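Local coordinates for protein putative rhamnosidase (Streptomyces avermitilis, PDB 3W5N) that hydrolyses terminal alpha-L-rhamnose residues from citrus flavonoid glycosides and gum arabic, and carries a calcium-dependent rhamnose-binding module, at residues Arg160-Leu165 with Asn219-Val224; Ser185-Glu190 with Arg269-Asp274. All coordinates share one frame; numbering follows the deposited sequence. Where two conformers were deposited one is given.

Both interactions lie in the carbohydrate-binding module, their centres about 8 Å apart, on neighbouring strands of one antiparallel sheet. Interaction 1 pairs strands 156-165 and 218-227; interaction 2 sets the 269-274 loop against the hairpin formed by strands 181-186 and 189-193, the first of which neighbours 218-227. They are joined directly: Arg160 NH1 lies 2.7 Å from Glu270 O, a probable hydrogen bond, and Asp187 OD1 is 2.7 Å from the backbone N of Thr221, another. Both also touch the same bound rhamnose, interaction 1 through Thr162 and interaction 2 through a sodium ion. This sugar is distinct from the calcium-dependent rhamnose site of Asp179 and Asn180.

Interaction 1 (Arg160-Leu165 with Asn219-Val224); sequences RRTVDL and NNTLAV. With RAM (alpha-L-rhamnopyranose), chain F.
With matching first torsions (chi1 -59° at Thr162, -63° at Thr221), the two threonines hold OG1 anti to the carbonyl carbon, and from adjacent strands the hydroxyls meet at 3.2 Å, Thr162 OG1 to Thr221 OG1, in a hydrogen bond that either may donate. Thr162 OG1 also bonds O4 of the bound rhamnose at 3.0 Å, while its methyl, CG2, lies against CB of Asn219. The other branch of Thr221, CG2, sits over one face of the Arg160 guanidinium, 3.6 Å from NH1. A bend at chi3 (51°) turns that arginine's end back over the threonine. Its charge is taken up by a salt bridge from NE to Asp275, and NH1 bonds the carbonyls of Trp268 and Glu270, so several loop groups fix the rotation of the guanidinium.

The reverse face is mixed: Val163 and Leu222 meet there beside Asn220 and Arg161. Val163 CG2 approaches Leu222 CD1 at 4.2 Å, the two chains crossing at about a right angle, and Leu165 CD1 lies 3.5 Å from CG of the Asn220 amide. That amide's ND2 is bonded to His216 O. Behind them, Leu222 and Leu165 reach strand 235-244 of the facing sheet. Val163 CG1 instead covers a face of the Arg161 guanidinium.

Between the side chains run four backbone bonds in two hydrogen-bonded pairs, Arg161 with Leu222 and Val163 with Asn220; Leu222 N to Arg161 O is 2.7 Å. A threonine hydroxyl toward a sugar on one face, and leucines reaching a second sheet from the other, fit the antiparallel beta-sandwich of this carbohydrate-binding module.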
ATOM      1  N   ARG A 160     -33.989  26.086 -22.542  1.00  9.98           N
ATOM      2  CA  ARG A 160     -33.494  27.452 -22.417  1.00 10.45           C
ATOM      3  C   ARG A 160     -34.057  28.150 -21.201  1.00 10.88           C
ATOM      4  O   ARG A 160     -35.211  27.922 -20.814  1.00 10.67           O
ATOM      5  CB  ARG A 160     -33.877  28.278 -23.656  1.00 10.12           C
ATOM      6  CG  ARG A 160     -32.974  28.051 -24.855  1.00 10.36           C
ATOM      7  CD  ARG A 160     -33.418  28.861 -26.071  1.00 10.03           C
ATOM      8  NE  ARG A 160     -33.615  30.272 -25.756  1.00 10.44           N
ATOM      9  CZ  ARG A 160     -32.688  31.218 -25.905  1.00 10.55           C
ATOM     10  NH1 ARG A 160     -31.493  30.901 -26.385  1.00 10.60           N
ATOM     11  NH2 ARG A 160     -32.960  32.474 -25.575  1.00 10.64           N
ATOM     12  N   ARG A 161     -33.243  29.025 -20.623  1.00 11.66           N
ATOM     13  CA  ARG A 161     -33.690  29.858 -19.519  1.00 13.30           C
ATOM     14  C   ARG A 161     -32.877  31.138 -19.555  1.00 13.61           C
ATOM     15  O   ARG A 161     -31.664  31.084 -19.682  1.00 13.47           O
ATOM     16  CB  ARG A 161     -33.423  29.128 -18.213  1.00 14.16           C
ATOM     17  CG  ARG A 161     -33.661  29.926 -16.955  1.00 16.67           C
ATOM     18  CD  ARG A 161     -35.121  29.885 -16.604  1.00 18.77           C
ATOM     19  NE  ARG A 161     -35.336  30.226 -15.212  1.00 20.96           N
ATOM     20  CZ  ARG A 161     -35.859  31.370 -14.793  1.00 23.49           C
ATOM     21  NH1 ARG A 161     -36.238  32.312 -15.672  1.00 25.19           N
ATOM     22  NH2 ARG A 161     -36.016  31.569 -13.481  1.00 24.39           N
ATOM     23  N   THR A 162     -33.550  32.274 -19.468  1.00 14.36           N
ATOM     24  CA  THR A 162     -32.850  33.540 -19.262  1.00 15.84           C
ATOM     25  C   THR A 162     -33.149  34.017 -17.858  1.00 16.97           C
ATOM     26  O   THR A 162     -34.322  34.175 -17.491  1.00 16.99           O
ATOM     27  CB  THR A 162     -33.284  34.615 -20.266  1.00 16.28           C
ATOM     28  OG1 THR A 162     -33.026  34.138 -21.589  1.00 16.22           O
ATOM     29  CG2 THR A 162     -32.502  35.903 -20.021  1.00 16.73           C
ATOM     30  N   VAL A 163     -32.086  34.254 -17.095  1.00 17.25           N
ATOM     31  CA  VAL A 163     -32.213  34.669 -15.702  1.00 19.00           C
ATOM     32  C   VAL A 163     -31.476  35.970 -15.428  1.00 19.15           C
ATOM     33  O   VAL A 163     -30.399  36.203 -15.970  1.00 16.94           O
ATOM     34  CB  VAL A 163     -31.720  33.581 -14.736  1.00 19.77           C
ATOM     35  CG1 VAL A 163     -32.722  32.448 -14.700  1.00 21.50           C
ATOM     36  CG2 VAL A 163     -30.323  33.094 -15.104  1.00 19.20           C
ATOM     37  N   ASP A 164     -32.092  36.809 -14.600  1.00 20.44           N
ATOM     38  CA  ASP A 164     -31.575  38.130 -14.266  1.00 21.73           C
ATOM     39  C   ASP A 164     -30.751  37.997 -12.977  1.00 21.84           C
ATOM     40  O   ASP A 164     -31.304  37.873 -11.877  1.00 23.01           O
ATOM     41  CB  ASP A 164     -32.753  39.098 -14.083  1.00 24.27           C
ATOM     42  CG  ASP A 164     -32.320  40.550 -13.912  1.00 28.39           C
ATOM     43  OD1 ASP A 164     -31.112  40.837 -13.783  1.00 27.93           O
ATOM     44  OD2 ASP A 164     -33.214  41.426 -13.906  1.00 32.75           O
ATOM     45  N   LEU A 165     -29.430  38.001 -13.120  1.00 19.99           N
ATOM     46  CA  LEU A 165     -28.538  37.734 -11.986  1.00 20.56           C
ATOM     47  C   LEU A 165     -28.201  38.986 -11.182  1.00 21.12           C
ATOM     48  O   LEU A 165     -28.206  40.092 -11.725  1.00 19.16           O
ATOM     49  CB  LEU A 165     -27.260  37.045 -12.465  1.00 20.13           C
ATOM     50  CG  LEU A 165     -27.474  35.704 -13.190  1.00 20.12           C
ATOM     51  CD1 LEU A 165     -26.128  35.048 -13.445  1.00 19.62           C
ATOM     52  CD2 LEU A 165     -28.396  34.763 -12.406  1.00 20.06           C
ATOM     53  N   ASN A 219     -29.171  39.922 -17.387  1.00 18.91           N
ATOM     54  CA  ASN A 219     -29.692  38.753 -18.109  1.00 19.20           C
ATOM     55  C   ASN A 219     -28.596  37.833 -18.635  1.00 18.28           C
ATOM     56  O   ASN A 219     -27.731  38.268 -19.388  1.00 18.71           O
ATOM     57  CB  ASN A 219     -30.607  39.193 -19.273  1.00 19.94           C
ATOM     58  CG  ASN A 219     -31.994  39.660 -18.810  1.00 21.79           C
ATOM     59  OD1 ASN A 219     -32.667  40.429 -19.513  1.00 23.14           O
ATOM     60  ND2 ASN A 219     -32.437  39.183 -17.658  1.00 21.53           N
ATOM     61  N   ASN A 220     -28.654  36.561 -18.230  1.00 16.53           N
ATOM     62  CA  ASN A 220     -27.744  35.506 -18.692  1.00 15.33           C
ATOM     63  C   ASN A 220     -28.612  34.416 -19.296  1.00 14.51           C
ATOM     64  O   ASN A 220     -29.627  34.037 -18.699  1.00 14.33           O
ATOM     65  CB  ASN A 220     -26.965  34.890 -17.522  1.00 15.45           C
ATOM     66  CG  ASN A 220     -25.959  35.841 -16.898  1.00 15.71           C
ATOM     67  OD1 ASN A 220     -24.760  35.564 -16.916  1.00 17.42           O
ATOM     68  ND2 ASN A 220     -26.429  36.948 -16.334  1.00 15.71           N
ATOM     69  N   THR A 221     -28.221  33.902 -20.453  1.00 13.83           N
ATOM     70  CA  THR A 221     -28.991  32.841 -21.103  1.00 13.80           C
ATOM     71  C   THR A 221     -28.339  31.497 -20.945  1.00 13.85           C
ATOM     72  O   THR A 221     -27.209  31.288 -21.375  1.00 14.17           O
ATOM     73  CB  THR A 221     -29.228  33.152 -22.575  1.00 14.23           C
ATOM     74  OG1 THR A 221     -30.017  34.349 -22.654  1.00 15.09           O
ATOM     75  CG2 THR A 221     -29.966  31.978 -23.281  1.00 14.25           C
ATOM     76  N   LEU A 222     -29.048  30.599 -20.269  1.00 13.85           N
ATOM     77  CA  LEU A 222     -28.585  29.244 -20.064  1.00 13.47           C
ATOM     78  C   LEU A 222     -29.286  28.364 -21.089  1.00 12.98           C
ATOM     79  O   LEU A 222     -30.472  28.533 -21.340  1.00 12.91           O
ATOM     80  CB  LEU A 222     -28.912  28.780 -18.630  1.00 14.52           C
ATOM     81  CG  LEU A 222     -28.578  29.766 -17.500  1.00 16.21           C
ATOM     82  CD1 LEU A 222     -28.997  29.248 -16.128  1.00 16.66           C
ATOM     83  CD2 LEU A 222     -27.095  30.099 -17.528  1.00 15.78           C
ATOM     84  N   ALA A 223     -28.544  27.449 -21.702  1.00 12.59           N
ATOM     85  CA  ALA A 223     -29.126  26.524 -22.681  1.00 12.56           C
ATOM     86  C   ALA A 223     -28.553  25.144 -22.467  1.00 12.46           C
ATOM     87  O   ALA A 223     -27.346  24.983 -22.259  1.00 12.91           O
ATOM     88  CB  ALA A 223     -28.886  27.013 -24.114  1.00 12.64           C
ATOM     89  N   VAL A 224     -29.422  24.138 -22.536  1.00 11.74           N
ATOM     90  CA  VAL A 224     -29.033  22.777 -22.240  1.00 11.38           C
ATOM     91  C   VAL A 224     -29.664  21.879 -23.290  1.00 11.75           C
ATOM     92  O   VAL A 224     -30.853  22.009 -23.577  1.00 11.67           O
ATOM     93  CB  VAL A 224     -29.550  22.354 -20.834  1.00 11.06           C
ATOM     94  CG1 VAL A 224     -29.342  20.865 -20.593  1.00 10.64           C
ATOM     95  CG2 VAL A 224     -28.891  23.185 -19.729  1.00 10.91           C
TER
HETATM   96  C1  RAM F1205     -36.012  39.097 -24.983  1.00 33.86           C
HETATM   97  C2  RAM F1205     -35.716  37.746 -25.693  1.00 32.22           C
HETATM   98  C3  RAM F1205     -34.354  37.349 -25.108  1.00 33.54           C
HETATM   99  C4  RAM F1205     -34.444  37.094 -23.594  1.00 34.53           C
HETATM  100  C5  RAM F1205     -34.980  38.352 -22.878  1.00 34.14           C
HETATM  101  C6  RAM F1205     -35.304  38.086 -21.408  1.00 32.59           C
HETATM  102  O1  RAM F1205     -35.003  40.119 -25.165  1.00 35.25           O
HETATM  103  O2  RAM F1205     -36.856  36.987 -25.285  1.00 30.61           O
HETATM  104  O3  RAM F1205     -33.737  36.250 -25.785  1.00 32.22           O
HETATM  105  O4  RAM F1205     -33.152  36.680 -23.108  1.00 33.61           O
HETATM  106  O5  RAM F1205     -36.156  38.885 -23.556  1.00 34.45           O

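Interaction 2 (Ser185-Glu190 with Arg269-Asp274); sequences SVDGAE and REPDFD. With NA (sodium ion), chain K; RAM (alpha-L-rhamnopyranose), chain F.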
ATOM      1  N   SER A 185     -24.583  25.433 -21.855  1.00 14.31           N
ATOM      2  CA  SER A 185     -23.915  26.661 -22.282  0.50 14.38           C
ATOM      3  C   SER A 185     -24.434  27.872 -21.520  1.00 15.26           C
ATOM      4  O   SER A 185     -25.568  27.873 -21.026  1.00 14.48           O
ATOM      5  CB  SER A 185     -24.079  26.885 -23.795  0.50 13.97           C
ATOM      6  OG  SER A 185     -25.436  27.083 -24.169  0.50 12.68           O
ATOM      7  N   VAL A 186     -23.592  28.907 -21.418  1.00 15.98           N
ATOM      8  CA  VAL A 186     -23.997  30.209 -20.883  1.00 17.56           C
ATOM      9  C   VAL A 186     -23.716  31.269 -21.956  1.00 18.99           C
ATOM     10  O   VAL A 186     -22.592  31.353 -22.464  1.00 18.63           O
ATOM     11  CB  VAL A 186     -23.239  30.595 -19.589  1.00 18.13           C
ATOM     12  CG1 VAL A 186     -23.817  31.889 -19.013  1.00 18.41           C
ATOM     13  CG2 VAL A 186     -23.324  29.483 -18.555  1.00 17.42           C
ATOM     14  N   ASP A 187     -24.736  32.058 -22.290  1.00 20.67           N
ATOM     15  CA  ASP A 187     -24.651  33.097 -23.336  1.00 22.26           C
ATOM     16  C   ASP A 187     -23.976  32.570 -24.611  1.00 22.54           C
ATOM     17  O   ASP A 187     -23.206  33.292 -25.274  1.00 22.82           O
ATOM     18  CB  ASP A 187     -23.931  34.360 -22.816  1.00 23.72           C
ATOM     19  CG  ASP A 187     -24.805  35.214 -21.874  1.00 25.73           C
ATOM     20  OD1 ASP A 187     -26.007  34.920 -21.679  1.00 23.37           O
ATOM     21  OD2 ASP A 187     -24.278  36.212 -21.333  1.00 27.05           O
ATOM     22  N   GLY A 188     -24.269  31.312 -24.938  1.00 20.07           N
ATOM     23  CA  GLY A 188     -23.771  30.685 -26.149  1.00 20.45           C
ATOM     24  C   GLY A 188     -22.415  29.996 -26.046  1.00 20.25           C
ATOM     25  O   GLY A 188     -21.963  29.397 -27.021  1.00 21.90           O
ATOM     26  N   ALA A 189     -21.759  30.059 -24.893  1.00 19.69           N
ATOM     27  CA  ALA A 189     -20.469  29.366 -24.734  1.00 19.82           C
ATOM     28  C   ALA A 189     -20.654  28.086 -23.927  1.00 19.86           C
ATOM     29  O   ALA A 189     -21.139  28.142 -22.801  1.00 17.86           O
ATOM     30  CB  ALA A 189     -19.465  30.278 -24.036  1.00 20.76           C
ATOM     31  N   GLU A 190     -20.241  26.947 -24.479  1.00 20.02           N
ATOM     32  CA  GLU A 190     -20.354  25.672 -23.757  1.00 21.08           C
ATOM     33  C   GLU A 190     -19.456  25.631 -22.522  1.00 21.15           C
ATOM     34  O   GLU A 190     -18.274  25.968 -22.595  1.00 20.93           O
ATOM     35  CB  GLU A 190     -20.051  24.487 -24.672  1.00 22.97           C
ATOM     36  CG  GLU A 190     -20.340  23.144 -24.019  1.00 26.11           C
ATOM     37  CD  GLU A 190     -20.117  21.971 -24.951  1.00 28.73           C
ATOM     38  OE1 GLU A 190     -21.001  21.679 -25.782  1.00 30.40           O
ATOM     39  OE2 GLU A 190     -19.056  21.327 -24.837  1.00 30.84           O
ATOM     40  N   ARG A 269     -28.623  28.487 -28.702  1.00 16.27           N
ATOM     41  CA  ARG A 269     -27.941  28.734 -27.445  1.00 16.24           C
ATOM     42  C   ARG A 269     -27.725  30.222 -27.174  1.00 16.71           C
ATOM     43  O   ARG A 269     -27.351  30.588 -26.076  1.00 16.26           O
ATOM     44  CB  ARG A 269     -26.620  27.964 -27.366  1.00 17.24           C
ATOM     45  CG  ARG A 269     -26.782  26.452 -27.450  1.00 17.77           C
ATOM     46  CD  ARG A 269     -25.450  25.737 -27.246  1.00 18.47           C
ATOM     47  NE  ARG A 269     -25.624  24.287 -27.207  1.00 19.29           N
ATOM     48  CZ  ARG A 269     -25.815  23.542 -26.103  1.00 20.41           C
ATOM     49  NH1 ARG A 269     -25.865  24.085 -24.889  1.00 18.59           N
ATOM     50  NH2 ARG A 269     -25.969  22.227 -26.229  1.00 21.05           N
ATOM     51  N   GLU A 270     -27.973  31.075 -28.168  1.00 17.58           N
ATOM     52  CA  GLU A 270     -27.670  32.511 -28.024  1.00 19.64           C
ATOM     53  C   GLU A 270     -28.742  33.272 -27.245  1.00 18.01           C
ATOM     54  O   GLU A 270     -29.933  32.924 -27.330  1.00 18.00           O
ATOM     55  CB  GLU A 270     -27.502  33.169 -29.400  1.00 21.50           C
ATOM     56  CG  GLU A 270     -26.430  32.539 -30.283  1.00 26.34           C
ATOM     57  CD  GLU A 270     -25.025  32.629 -29.695  1.00 29.27           C
ATOM     58  OE1 GLU A 270     -24.730  33.574 -28.933  1.00 32.65           O
ATOM     59  OE2 GLU A 270     -24.201  31.748 -30.005  1.00 32.31           O
ATOM     60  N   PRO A 271     -28.343  34.339 -26.529  1.00 17.79           N
ATOM     61  CA  PRO A 271     -29.288  35.171 -25.784  1.00 18.71           C
ATOM     62  C   PRO A 271     -30.536  35.616 -26.547  1.00 20.76           C
ATOM     63  O   PRO A 271     -31.634  35.486 -26.003  1.00 21.50           O
ATOM     64  CB  PRO A 271     -28.439  36.377 -25.378  1.00 18.03           C
ATOM     65  CG  PRO A 271     -27.094  35.779 -25.165  1.00 18.70           C
ATOM     66  CD  PRO A 271     -26.945  34.689 -26.190  1.00 17.69           C
ATOM     67  N   ASP A 272     -30.391  36.095 -27.783  1.00 20.84           N
ATOM     68  CA  ASP A 272     -31.542  36.717 -28.463  1.00 23.58           C
ATOM     69  C   ASP A 272     -32.419  35.793 -29.319  1.00 21.89           C
ATOM     70  O   ASP A 272     -33.301  36.261 -30.042  1.00 24.86           O
ATOM     71  CB  ASP A 272     -31.124  37.977 -29.230  1.00 27.37           C
ATOM     72  CG  ASP A 272     -30.915  39.181 -28.308  1.00 33.03           C
ATOM     73  OD1 ASP A 272     -31.464  39.192 -27.177  1.00 36.99           O
ATOM     74  OD2 ASP A 272     -30.198  40.126 -28.711  1.00 36.17           O
ATOM     75  N   PHE A 273     -32.200  34.494 -29.202  1.00 19.14           N
ATOM     76  CA  PHE A 273     -32.950  33.488 -29.938  1.00 17.41           C
ATOM     77  C   PHE A 273     -34.415  33.493 -29.502  1.00 16.30           C
ATOM     78  O   PHE A 273     -34.703  33.668 -28.322  1.00 15.37           O
ATOM     79  CB  PHE A 273     -32.331  32.117 -29.663  1.00 17.58           C
ATOM     80  CG  PHE A 273     -33.059  30.984 -30.315  1.00 18.01           C
ATOM     81  CD1 PHE A 273     -32.774  30.625 -31.622  1.00 18.70           C
ATOM     82  CD2 PHE A 273     -34.045  30.280 -29.618  1.00 17.46           C
ATOM     83  CE1 PHE A 273     -33.461  29.578 -32.229  1.00 18.93           C
ATOM     84  CE2 PHE A 273     -34.718  29.228 -30.216  1.00 18.62           C
ATOM     85  CZ  PHE A 273     -34.433  28.883 -31.523  1.00 18.74           C
ATOM     86  N   ASP A 274     -35.347  33.303 -30.432  1.00 15.40           N
ATOM     87  CA  ASP A 274     -36.755  33.316 -30.043  1.00 15.19           C
ATOM     88  C   ASP A 274     -37.264  31.937 -29.587  1.00 14.56           C
ATOM     89  O   ASP A 274     -37.409  31.013 -30.397  1.00 14.91           O
ATOM     90  CB  ASP A 274     -37.645  33.883 -31.156  1.00 16.08           C
ATOM     91  CG  ASP A 274     -39.122  33.824 -30.786  1.00 17.52           C
ATOM     92  OD1 ASP A 274     -39.427  34.009 -29.590  1.00 17.43           O
ATOM     93  OD2 ASP A 274     -39.967  33.573 -31.667  1.00 17.85           O
TER
HETATM   94 NA    NA K1210     -35.780  35.480 -26.808  1.00 29.45          NA
HETATM   95  C1  RAM F1205     -36.012  39.097 -24.983  1.00 33.86           C
HETATM   96  C2  RAM F1205     -35.716  37.746 -25.693  1.00 32.22           C
HETATM   97  C3  RAM F1205     -34.354  37.349 -25.108  1.00 33.54           C
HETATM   98  C4  RAM F1205     -34.444  37.094 -23.594  1.00 34.53           C
HETATM   99  C5  RAM F1205     -34.980  38.352 -22.878  1.00 34.14           C
HETATM  100  C6  RAM F1205     -35.304  38.086 -21.408  1.00 32.59           C
HETATM  101  O1  RAM F1205     -35.003  40.119 -25.165  1.00 35.25           O
HETATM  102  O2  RAM F1205     -36.856  36.987 -25.285  1.00 30.61           O
HETATM  103  O3  RAM F1205     -33.737  36.250 -25.785  1.00 32.22           O
HETATM  104  O4  RAM F1205     -33.152  36.680 -23.108  1.00 33.61           O
HETATM  105  O5  RAM F1205     -36.156  38.885 -23.556  1.00 34.45           O
HETATM  106  O   HOH W   1     -26.287  29.657 -23.672  1.00 14.21           O
HETATM  107  O   HOH W   2     -23.739  29.315 -29.468  1.00 38.06           O
HETATM  108  O   HOH W   3     -35.734  36.971 -28.851  1.00 20.13           O
HETATM  109  O   HOH W   4     -35.647  33.690 -24.922  1.00 21.70           O
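In the conformer of Ser185 described here, one of two, Arg269 NH1 donates to Ser185 OG at 3.1 Å, nearly straight (169°), with the hydroxyl at the edge of the guanidinium and in its plane. The arginine is extended from CG to NE and lies alongside the serine, CD only 3.4 Å from the same OG. Farther along the loop, Pro271 CG rests against the Asp187 carboxylate of the turn, 3.8 Å from OD1, the side chains crossing at about a right angle.

Water makes the next layer. One molecule accepts from Ser185 OG, in that conformer, and from Gly188 N, and donates to Arg269 O, tying the loop carbonyl to the turn. A second bridges Gly188 O and Glu270 OE2.

Behind these, the type I' turn from Val186 to Ala189 is closed by paired backbone bonds, and glycine is called for at 188: a side chain there would run into Glu270 OE1 and the preceding carbonyl. Arg269 NH1 also bonds Ala183 O, and Asp187 is held by His216 and the Thr221 amide. An alanine at Arg269 is likely to leave Ala183 O, and Ser185 OG in this conformer, without this donor, weakening the loop's hold on the strand.

A type I turn from Glu270 to Phe273 carries the loop on, and Phe273 O binds a sodium ion, with rhamnose O2 and two waters; a contact from rhamnose O3 is doubtful, that atom being modelled too close to Pro271 O. Direct bonding between the segments comes down to one charged donor on a neutral hydroxyl, with waters carrying the rest, while a carbonyl-bound sodium joins loop and sugar.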